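Ectonucleotide pyrophosphatase/phosphodiesterase family member 5 (Mus musculus, PDB 5VEO) probably hydrolyses phosphodiester or pyrophosphate bonds of nucleotide substrates as a zinc-dependent ectoenzyme, its nucleotide hydrolysis being restricted by a tyrosine substitution. Local coordinates at residues H38-N43 with Y203-L208; K155-F160 with A211-N216; E267-L272 with L279-K284. The protein carries 1 engineered substitution. One frame throughout, in Å; residues are numbered along the deposited sequence. Where two conformers were deposited one is given.

Contact 1. Residues H38-N43 with Y203-L208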
loop_
_atom_site.group_PDB
_atom_site.type_symbol
_atom_site.label_atom_id
_atom_site.label_comp_id
_atom_site.label_asym_id
_atom_site.label_seq_id
_atom_site.Cartn_x
_atom_site.Cartn_y
_atom_site.Cartn_z
ATOM N N HIS A 38 4.535 18.287 -10.769
ATOM C CA HIS A 38 3.747 19.129 -11.664
ATOM C C HIS A 38 4.192 18.980 -13.117
ATOM O O HIS A 38 3.362 19.090 -14.029
ATOM C CB HIS A 38 3.811 20.581 -11.182
ATOM C CG HIS A 38 2.827 20.878 -10.094
ATOM N ND1 HIS A 38 3.050 20.527 -8.782
ATOM C CD2 HIS A 38 1.600 21.452 -10.126
ATOM C CE1 HIS A 38 2.013 20.891 -8.046
ATOM N NE2 HIS A 38 1.114 21.444 -8.841
ATOM N N TYR A 39 5.470 18.668 -13.349
ATOM C CA TYR A 39 5.940 18.394 -14.702
ATOM C C TYR A 39 5.272 17.146 -15.274
ATOM O O TYR A 39 4.839 17.134 -16.433
ATOM C CB TYR A 39 7.459 18.249 -14.686
ATOM C CG TYR A 39 8.063 17.869 -16.009
ATOM C CD1 TYR A 39 8.219 18.808 -17.021
ATOM C CD2 TYR A 39 8.484 16.572 -16.250
ATOM C CE1 TYR A 39 8.796 18.459 -18.240
ATOM C CE2 TYR A 39 9.062 16.218 -17.458
ATOM C CZ TYR A 39 9.204 17.158 -18.452
ATOM O OH TYR A 39 9.773 16.771 -19.657
ATOM N N ILE A 40 5.149 16.088 -14.469
ATOM C CA ILE A 40 4.426 14.901 -14.924
ATOM C C ILE A 40 2.957 15.232 -15.179
ATOM O O ILE A 40 2.368 14.786 -16.172
ATOM C CB ILE A 40 4.582 13.758 -13.908
ATOM C CG1 ILE A 40 6.023 13.231 -13.975
ATOM C CG2 ILE A 40 3.578 12.647 -14.203
ATOM C CD1 ILE A 40 6.352 12.164 -12.976
ATOM N N MET A 41 2.332 15.978 -14.265
ATOM C CA MET A 41 0.935 16.360 -14.447
ATOM C C MET A 41 0.726 17.085 -15.775
ATOM O O MET A 41 -0.166 16.730 -16.554
ATOM C CB MET A 41 0.480 17.237 -13.279
ATOM C CG MET A 41 0.355 16.465 -11.982
ATOM S SD MET A 41 0.447 17.514 -10.515
ATOM C CE MET A 41 -0.835 18.682 -10.865
ATOM N N LYS A 42 1.555 18.097 -16.051
ATOM C CA LYS A 42 1.396 18.906 -17.263
ATOM C C LYS A 42 1.563 18.064 -18.518
ATOM O O LYS A 42 1.021 18.396 -19.591
ATOM C CB LYS A 42 2.425 20.034 -17.229
ATOM C CG LYS A 42 2.391 21.013 -18.402
ATOM C CD LYS A 42 3.636 21.909 -18.385
ATOM C CE LYS A 42 3.804 22.717 -19.678
ATOM N NZ LYS A 42 4.681 22.043 -20.696
ATOM N N ASN A 43 2.339 16.990 -18.414
ATOM C CA ASN A 43 2.656 16.148 -19.552
ATOM C C ASN A 43 2.002 14.781 -19.452
ATOM O O ASN A 43 2.396 13.858 -20.174
ATOM C CB ASN A 43 4.174 16.042 -19.674
ATOM C CG ASN A 43 4.793 17.364 -20.076
ATOM O OD1 ASN A 43 4.615 17.811 -21.213
ATOM N ND2 ASN A 43 5.455 18.026 -19.142
ATOM N N TYR A 203 15.096 13.291 -10.064
ATOM C CA TYR A 203 16.243 12.439 -10.360
ATOM C C TYR A 203 15.849 11.262 -11.252
ATOM O O TYR A 203 16.535 10.940 -12.233
ATOM C CB TYR A 203 16.844 11.943 -9.046
ATOM C CG TYR A 203 18.055 11.075 -9.230
ATOM C CD1 TYR A 203 19.320 11.636 -9.336
ATOM C CD2 TYR A 203 17.940 9.695 -9.314
ATOM C CE1 TYR A 203 20.437 10.847 -9.493
ATOM C CE2 TYR A 203 19.069 8.887 -9.481
ATOM C CZ TYR A 203 20.305 9.476 -9.578
ATOM O OH TYR A 203 21.421 8.702 -9.745
ATOM N N LEU A 204 14.742 10.601 -10.921
ATOM C CA LEU A 204 14.258 9.493 -11.734
ATOM C C LEU A 204 13.944 9.952 -13.155
ATOM O O LEU A 204 14.315 9.296 -14.133
ATOM C CB LEU A 204 13.018 8.876 -11.076
ATOM C CG LEU A 204 12.298 7.799 -11.891
ATOM C CD1 LEU A 204 13.227 6.617 -12.219
ATOM C CD2 LEU A 204 11.050 7.328 -11.162
ATOM N N ILE A 205 13.254 11.082 -13.284
ATOM C CA ILE A 205 12.940 11.610 -14.606
ATOM C C ILE A 205 14.221 11.847 -15.394
ATOM O O ILE A 205 14.329 11.459 -16.559
ATOM C CB ILE A 205 12.121 12.901 -14.483
ATOM C CG1 ILE A 205 10.765 12.595 -13.863
ATOM C CG2 ILE A 205 11.974 13.572 -15.853
ATOM C CD1 ILE A 205 10.014 13.856 -13.471
ATOM N N LYS A 206 15.194 12.508 -14.769
ATOM C CA LYS A 206 16.466 12.794 -15.433
ATOM C C LYS A 206 17.143 11.510 -15.897
ATOM O O LYS A 206 17.669 11.440 -17.017
ATOM C CB LYS A 206 17.369 13.571 -14.470
ATOM C CG LYS A 206 18.707 14.027 -15.021
ATOM C CD LYS A 206 19.538 14.763 -13.931
ATOM C CE LYS A 206 20.252 13.793 -12.965
ATOM N NZ LYS A 206 21.196 14.415 -11.959
ATOM N N MET A 207 17.127 10.471 -15.060
ATOM C CA MET A 207 17.782 9.224 -15.438
ATOM C C MET A 207 17.022 8.480 -16.529
ATOM O O MET A 207 17.647 7.836 -17.384
ATOM C CB MET A 207 17.959 8.336 -14.209
ATOM C CG MET A 207 18.917 8.922 -13.221
ATOM S SD MET A 207 20.561 8.999 -13.957
ATOM C CE MET A 207 21.285 10.361 -13.084
ATOM N N LEU A 208 15.692 8.543 -16.522
ATOM C CA LEU A 208 14.918 7.968 -17.613
ATOM C C LEU A 208 15.236 8.675 -18.920
ATOM O O LEU A 208 15.354 8.036 -19.969
ATOM C CB LEU A 208 13.421 8.060 -17.322
ATOM C CG LEU A 208 12.912 7.119 -16.222
ATOM C CD1 LEU A 208 11.504 7.533 -15.775
ATOM C CD2 LEU A 208 12.903 5.650 -16.626
#

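Contact 2. Residues K155-F160 with A211-N216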
loop_
_atom_site.group_PDB
_atom_site.type_symbol
_atom_site.label_atom_id
_atom_site.label_comp_id
_atom_site.label_asym_id
_atom_site.label_seq_id
_atom_site.Cartn_x
_atom_site.Cartn_y
_atom_site.Cartn_z
ATOM N N LYS A 155 19.370 0.387 -10.592
ATOM C CA LYS A 155 19.030 -0.988 -10.943
ATOM C C LYS A 155 17.851 -1.037 -11.905
ATOM O O LYS A 155 17.859 -1.793 -12.884
ATOM C CB LYS A 155 18.732 -1.786 -9.679
ATOM C CG LYS A 155 19.960 -2.038 -8.839
ATOM C CD LYS A 155 20.871 -3.039 -9.591
ATOM C CE LYS A 155 22.310 -3.070 -9.141
ATOM N NZ LYS A 155 23.075 -3.819 -10.200
ATOM N N ILE A 156 16.803 -0.252 -11.627
ATOM C CA ILE A 156 15.654 -0.210 -12.522
ATOM C C ILE A 156 16.086 0.150 -13.944
ATOM O O ILE A 156 15.639 -0.469 -14.917
ATOM C CB ILE A 156 14.606 0.784 -11.977
ATOM C CG1 ILE A 156 13.958 0.208 -10.714
ATOM C CG2 ILE A 156 13.585 1.149 -13.055
ATOM C CD1 ILE A 156 12.976 -0.926 -10.943
ATOM N N ILE A 157 16.915 1.190 -14.084
ATOM C CA ILE A 157 17.340 1.650 -15.406
ATOM C C ILE A 157 18.170 0.573 -16.082
ATOM O O ILE A 157 18.015 0.305 -17.283
ATOM C CB ILE A 157 18.136 2.969 -15.296
ATOM C CG1 ILE A 157 17.298 4.127 -14.700
ATOM C CG2 ILE A 157 18.734 3.358 -16.673
ATOM C CD1 ILE A 157 16.296 4.664 -15.573
ATOM N N GLU A 158 19.065 -0.051 -15.318
ATOM C CA GLU A 158 19.862 -1.172 -15.833
ATOM C C GLU A 158 18.972 -2.289 -16.356
ATOM O O GLU A 158 19.211 -2.843 -17.436
ATOM C CB GLU A 158 20.765 -1.706 -14.733
ATOM C CG GLU A 158 21.892 -0.780 -14.405
ATOM C CD GLU A 158 22.581 -1.128 -13.101
ATOM O OE1 GLU A 158 22.331 -2.233 -12.548
ATOM O OE2 GLU A 158 23.372 -0.285 -12.625
ATOM N N TRP A 159 17.921 -2.629 -15.612
ATOM C CA TRP A 159 17.059 -3.726 -16.024
ATOM C C TRP A 159 16.249 -3.385 -17.273
ATOM O O TRP A 159 16.029 -4.260 -18.125
ATOM C CB TRP A 159 16.151 -4.129 -14.862
ATOM C CG TRP A 159 16.913 -4.661 -13.683
ATOM C CD1 TRP A 159 18.152 -5.254 -13.680
ATOM C CD2 TRP A 159 16.481 -4.631 -12.326
ATOM N NE1 TRP A 159 18.498 -5.613 -12.399
ATOM C CE2 TRP A 159 17.495 -5.216 -11.547
ATOM C CE3 TRP A 159 15.331 -4.155 -11.695
ATOM C CZ2 TRP A 159 17.373 -5.369 -10.163
ATOM C CZ3 TRP A 159 15.221 -4.286 -10.333
ATOM C CH2 TRP A 159 16.235 -4.890 -9.577
ATOM N N PHE A 160 15.785 -2.129 -17.405
ATOM C CA PHE A 160 15.042 -1.743 -18.600
ATOM C C PHE A 160 15.920 -1.742 -19.853
ATOM O O PHE A 160 15.382 -1.765 -20.971
ATOM C CB PHE A 160 14.430 -0.351 -18.446
ATOM C CG PHE A 160 13.055 -0.349 -17.826
ATOM C CD1 PHE A 160 11.979 -0.906 -18.495
ATOM C CD2 PHE A 160 12.841 0.224 -16.590
ATOM C CE1 PHE A 160 10.713 -0.898 -17.940
ATOM C CE2 PHE A 160 11.563 0.229 -16.020
ATOM C CZ PHE A 160 10.516 -0.341 -16.689
ATOM N N ALA A 211 18.744 7.687 -20.242
ATOM C CA ALA A 211 18.733 6.330 -20.778
ATOM C C ALA A 211 17.820 6.161 -21.993
ATOM O O ALA A 211 17.640 5.033 -22.461
ATOM C CB ALA A 211 18.312 5.333 -19.690
ATOM N N LYS A 212 17.253 7.246 -22.520
ATOM C CA LYS A 212 16.376 7.185 -23.691
ATOM C C LYS A 212 15.164 6.300 -23.434
ATOM O O LYS A 212 14.682 5.597 -24.315
ATOM C CB LYS A 212 17.157 6.709 -24.927
ATOM C CG LYS A 212 18.338 7.582 -25.191
ATOM C CD LYS A 212 19.068 7.193 -26.483
ATOM C CE LYS A 212 20.549 7.538 -26.392
ATOM N NZ LYS A 212 21.246 7.565 -27.729
ATOM N N LEU A 213 14.650 6.351 -22.200
ATOM C CA LEU A 213 13.457 5.622 -21.812
ATOM C C LEU A 213 12.263 6.525 -21.539
ATOM O O LEU A 213 11.136 6.026 -21.497
ATOM C CB LEU A 213 13.704 4.813 -20.530
ATOM C CG LEU A 213 14.757 3.696 -20.595
ATOM C CD1 LEU A 213 15.060 3.226 -19.189
ATOM C CD2 LEU A 213 14.201 2.573 -21.403
ATOM N N TRP A 214 12.482 7.828 -21.371
ATOM C CA TRP A 214 11.419 8.721 -20.912
ATOM C C TRP A 214 10.195 8.668 -21.821
ATOM O O TRP A 214 9.058 8.679 -21.344
ATOM C CB TRP A 214 11.963 10.145 -20.819
ATOM C CG TRP A 214 10.937 11.175 -20.496
ATOM C CD1 TRP A 214 10.499 12.179 -21.313
ATOM C CD2 TRP A 214 10.218 11.312 -19.261
ATOM N NE1 TRP A 214 9.545 12.938 -20.660
ATOM C CE2 TRP A 214 9.359 12.424 -19.399
ATOM C CE3 TRP A 214 10.213 10.598 -18.056
ATOM C CZ2 TRP A 214 8.499 12.839 -18.372
ATOM C CZ3 TRP A 214 9.359 11.012 -17.035
ATOM C CH2 TRP A 214 8.513 12.120 -17.203
ATOM N N ASN A 215 10.382 8.645 -23.133
ATOM C CA ASN A 215 9.207 8.620 -23.985
ATOM C C ASN A 215 8.824 7.229 -24.485
ATOM O O ASN A 215 7.983 7.124 -25.377
ATOM C CB ASN A 215 9.407 9.612 -25.144
ATOM C CG ASN A 215 9.155 11.037 -24.686
ATOM O OD1 ASN A 215 8.085 11.336 -24.107
ATOM N ND2 ASN A 215 10.145 11.906 -24.851
ATOM N N ASN A 216 9.363 6.145 -23.910
ATOM C CA ASN A 216 8.851 4.819 -24.240
ATOM C C ASN A 216 8.584 3.941 -23.031
ATOM O O ASN A 216 8.353 2.734 -23.201
ATOM C CB ASN A 216 9.787 4.056 -25.193
ATOM C CG ASN A 216 11.225 4.184 -24.825
ATOM O OD1 ASN A 216 11.799 3.307 -24.180
ATOM N ND2 ASN A 216 11.829 5.286 -25.234
#

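Contact 3. Residues E267-L272 with L279-K284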
loop_
_atom_site.group_PDB
_atom_site.type_symbol
_atom_site.label_atom_id
_atom_site.label_comp_id
_atom_site.label_asym_id
_atom_site.label_seq_id
_atom_site.Cartn_x
_atom_site.Cartn_y
_atom_site.Cartn_z
ATOM N N GLU A 267 -16.817 -12.085 26.872
ATOM C CA GLU A 267 -16.203 -11.187 27.833
ATOM C C GLU A 267 -15.528 -10.027 27.122
ATOM O O GLU A 267 -15.720 -8.860 27.484
ATOM C CB GLU A 267 -15.177 -11.934 28.672
ATOM C CG GLU A 267 -14.373 -11.009 29.576
ATOM C CD GLU A 267 -13.278 -11.717 30.331
ATOM O OE1 GLU A 267 -13.540 -12.801 30.889
ATOM O OE2 GLU A 267 -12.149 -11.189 30.377
ATOM N N VAL A 268 -14.713 -10.344 26.117
ATOM C CA VAL A 268 -13.953 -9.321 25.399
ATOM C C VAL A 268 -14.889 -8.425 24.611
ATOM O O VAL A 268 -14.786 -7.193 24.656
ATOM C CB VAL A 268 -12.911 -9.990 24.489
ATOM C CG1 VAL A 268 -12.241 -8.963 23.574
ATOM C CG2 VAL A 268 -11.878 -10.676 25.334
ATOM N N TYR A 269 -15.818 -9.027 23.876
ATOM C CA TYR A 269 -16.732 -8.226 23.081
ATOM C C TYR A 269 -17.587 -7.319 23.964
ATOM O O TYR A 269 -17.736 -6.129 23.671
ATOM C CB TYR A 269 -17.603 -9.123 22.208
ATOM C CG TYR A 269 -18.524 -8.318 21.340
ATOM C CD1 TYR A 269 -19.815 -8.043 21.746
ATOM C CD2 TYR A 269 -18.091 -7.795 20.131
ATOM C CE1 TYR A 269 -20.662 -7.287 20.966
ATOM C CE2 TYR A 269 -18.929 -7.036 19.343
ATOM C CZ TYR A 269 -20.216 -6.790 19.763
ATOM O OH TYR A 269 -21.053 -6.035 18.983
ATOM N N ASP A 270 -18.158 -7.862 25.057
ATOM C CA ASP A 270 -19.062 -7.063 25.887
ATOM C C ASP A 270 -18.324 -5.950 26.624
ATOM O O ASP A 270 -18.906 -4.888 26.884
ATOM C CB ASP A 270 -19.785 -7.936 26.915
ATOM C CG ASP A 270 -20.758 -8.901 26.286
ATOM O OD1 ASP A 270 -21.084 -8.749 25.091
ATOM O OD2 ASP A 270 -21.208 -9.814 27.007
ATOM N N ALA A 271 -17.059 -6.184 26.987
ATOM C CA ALA A 271 -16.264 -5.160 27.651
ATOM C C ALA A 271 -15.864 -4.047 26.694
ATOM O O ALA A 271 -15.746 -2.892 27.109
ATOM C CB ALA A 271 -15.007 -5.778 28.252
ATOM N N LEU A 272 -15.658 -4.368 25.421
ATOM C CA LEU A 272 -15.092 -3.402 24.485
ATOM C C LEU A 272 -16.134 -2.720 23.609
ATOM O O LEU A 272 -15.985 -1.527 23.302
ATOM C CB LEU A 272 -14.040 -4.098 23.610
ATOM C CG LEU A 272 -13.001 -3.181 22.986
ATOM C CD1 LEU A 272 -12.158 -2.476 24.052
ATOM C CD2 LEU A 272 -12.112 -3.995 22.052
ATOM N N LEU A 279 -14.030 4.037 19.191
ATOM C CA LEU A 279 -13.597 2.683 18.866
ATOM C C LEU A 279 -14.836 1.873 18.519
ATOM O O LEU A 279 -15.671 1.600 19.391
ATOM C CB LEU A 279 -12.845 2.045 20.030
ATOM C CG LEU A 279 -12.275 0.676 19.695
ATOM C CD1 LEU A 279 -11.092 0.765 18.717
ATOM C CD2 LEU A 279 -11.850 0.005 20.959
ATOM N N THR A 280 -14.964 1.491 17.256
ATOM C CA THR A 280 -16.108 0.707 16.812
ATOM C C THR A 280 -15.694 -0.754 16.758
ATOM O O THR A 280 -14.807 -1.139 15.979
ATOM C CB THR A 280 -16.632 1.183 15.460
ATOM O OG1 THR A 280 -16.983 2.567 15.545
ATOM C CG2 THR A 280 -17.863 0.372 15.045
ATOM N N VAL A 281 -16.351 -1.573 17.571
ATOM C CA VAL A 281 -15.993 -2.978 17.726
ATOM C C VAL A 281 -16.916 -3.821 16.854
ATOM O O VAL A 281 -18.143 -3.803 17.038
ATOM C CB VAL A 281 -16.083 -3.410 19.197
ATOM C CG1 VAL A 281 -15.699 -4.873 19.344
ATOM C CG2 VAL A 281 -15.200 -2.519 20.080
ATOM N N TYR A 282 -16.332 -4.601 15.945
ATOM C CA TYR A 282 -17.084 -5.485 15.065
ATOM C C TYR A 282 -16.769 -6.945 15.365
ATOM O O TYR A 282 -15.607 -7.331 15.449
ATOM C CB TYR A 282 -16.747 -5.226 13.596
ATOM C CG TYR A 282 -17.019 -3.836 13.092
ATOM C CD1 TYR A 282 -18.294 -3.444 12.693
ATOM C CD2 TYR A 282 -15.988 -2.918 12.979
ATOM C CE1 TYR A 282 -18.525 -2.154 12.221
ATOM C CE2 TYR A 282 -16.208 -1.648 12.515
ATOM C CZ TYR A 282 -17.471 -1.271 12.127
ATOM O OH TYR A 282 -17.664 0.008 11.662
ATOM N N LYS A 283 -17.795 -7.776 15.478
ATOM C CA LYS A 283 -17.564 -9.194 15.251
ATOM C C LYS A 283 -17.218 -9.401 13.792
ATOM O O LYS A 283 -17.703 -8.689 12.924
ATOM C CB LYS A 283 -18.803 -10.018 15.613
ATOM C CG LYS A 283 -19.289 -9.752 16.985
ATOM C CD LYS A 283 -20.461 -10.683 17.334
ATOM C CE LYS A 283 -21.032 -10.338 18.690
ATOM N NZ LYS A 283 -22.385 -10.955 18.908
ATOM N N LYS A 284 -16.372 -10.390 13.522
ATOM C CA LYS A 284 -15.922 -10.639 12.151
ATOM C C LYS A 284 -17.082 -10.616 11.161
ATOM O O LYS A 284 -17.021 -9.943 10.127
ATOM C CB LYS A 284 -15.186 -11.981 12.090
ATOM C CG LYS A 284 -14.674 -12.403 10.713
ATOM C CD LYS A 284 -13.909 -13.711 10.861
ATOM C CE LYS A 284 -13.352 -14.274 9.559
ATOM N NZ LYS A 284 -14.419 -14.683 8.602
HETATM O O HOH W 1 -15.606 0.942 22.100
#

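Contact 1. Residues H38-N43 with Y203-L208
Ile205 meets Tyr39 and Ile40 through one methyl group, its CD1, and these three side chains account for the contact. Ile205 CD1 sits equally against CG1 and CD1 of Ile40, 4.1 Å from each. In both isoleucines CG1 lies beside the backbone N (chi1 -71° in Ile40, -65° in Ile205) and the branch then runs out extended, which brings the two CD1 atoms together between helices 35-42 and 190-210. The same Ile205 methyl reaches Tyr39 CD2 at 4.2 Å, approaching the ring obliquely. With the nearest CA pair, Ile40 and Ile205, 9.1 Å apart and only 118 Å² buried in all, this is a small apolar touch centred on one methyl.

The Tyr39 ring has further neighbours. Asn43 ND2 lies 3.4 Å above one face, offset toward the rim, and donates to Tyr39 O over 2.9 Å; the bond is moderately bent, at 150° about the hydrogen. This side-chain bond closes the last turn of the helix where Asn43 leaves helical geometry. The phenolic OH is hydrogen-bonded to Lys209 NZ, one turn beyond Ile205.

Both helices pack against the central mixed sheet: Ile40 rests on Leu219 of strand 218-222 and on Leu339 and His341 of strand 338-341, while Leu204 and Leu208 also reach Leu219 and touch Val153 and Ile157, respectively, of helix 149-160.

Contact 2. Residues K155-F160 with A211-N216
Leu213 reaches from its loop to Phe160 and Ile157 on helix 149-160, and it has the largest share of the buried surface. Its CB points toward the helix, and CG stands anti to the carbonyl carbon, beside the backbone N (chi1 -63°). There the chain forks. CD1 is the branch that does most of the touching: it lies 3.7 Å from Phe160 CB and 4.1 Å from Ile157 CD1, bridging side chains one turn apart on the helix. CD2 makes only a looser approach, 4.2 Å to the same Phe160 CB. The Phe160 ring leads away from the loop, so it is the base of this side chain that meets Leu213, and CD1 lies oblique to the ring.

The second branch of Ile157 completes the contact: CG2 packs 3.6 Å from Ala211 CB, where the CA atoms of the two residues are 7.3 Å apart. Ala211 and Leu213 flank Lys212, whose positive phi (60°) makes it the C-prime residue of a Schellman motif ending helix 190-210, with the bonds Leu213 N to Leu208 O and Lys212 N to Lys209 O. Beyond this turn, Asn216 ND2 donates to Lys212 O over 3.0 Å; the bond is nearly straight at the hydrogen (171°), but the donor stands above the carbonyl plane.

The contact thus joins helix 149-160 to the loop between helix 190-210 and strand 218-222. Leu208 of helix 190-210 touches both Ile157 and Leu213, while Phe160 and Ile156 touch Leu17 of strand 16-21 in the central sheet.

Contact 3. Residues E267-L272 with L279-K284
Tyr269 and Lys283 supply the aromatic part of the contact. Lys283 CG lies against Tyr269 CE2 (3.6 Å); the lysine chain, extended beyond CG, then crosses the tyrosine at about a right angle and carries CE over the ring centre, a CH-pi contact of 3.7 Å from Lys283 CE to the Tyr269 centroid, 9° off the normal. Lys283 NZ adds a cation-pi interaction on the same face, 4.8 Å from that centroid and 20° off the normal.

Apolar packing continues along the strand. Val281 CG1 lies 3.9 Å from Tyr269 CD2, oblique to the ring, while its other methyl, CG2, is 3.7 Å from Leu272 CG. Leu272 CG also meets Leu279 CD2 at 3.9 Å. Were Tyr269 an alanine, the Lys283 ammonium would probably lose its aromatic mate and a gap would open beside Val281 CG1.

One water lies 2.8 Å from both Leu272 O and Leu279 O and bridges the two backbones.

The axis of 267-272 runs roughly antiparallel to strand 279-283 (152°), approaching it to 9.3 Å. The helix packs on one face of a four-stranded antiparallel sheet with this strand at its edge; Val268 and Tyr269 also touch Ile302 of the adjacent strand, giving a two-layer alpha/beta packing.

How the contacts relate
Contacts 1 and 2 form one continuous region, their centres about 13 Å apart: contact 1 uses helix 190-210 and contact 2 the loop that directly follows it. Leu208 O lies 2.9 Å from Leu213 N, a probable hydrogen bond, and Trp214 packs against both Tyr39 (CE2 to CZ2 of Trp214, 3.5 Å) and Ile205. Their segments alternate along the chain. Contact 3 follows later in sequence and lies across the chain's centre, about 48 Å from contact 1 and about 51 Å from contact 2 between centres, with no touch to either. None of the three supplies a zinc ligand. At nearest approach, the Lys283 side chain of contact 3 is about 11 Å from a bound AMP, too far to touch it.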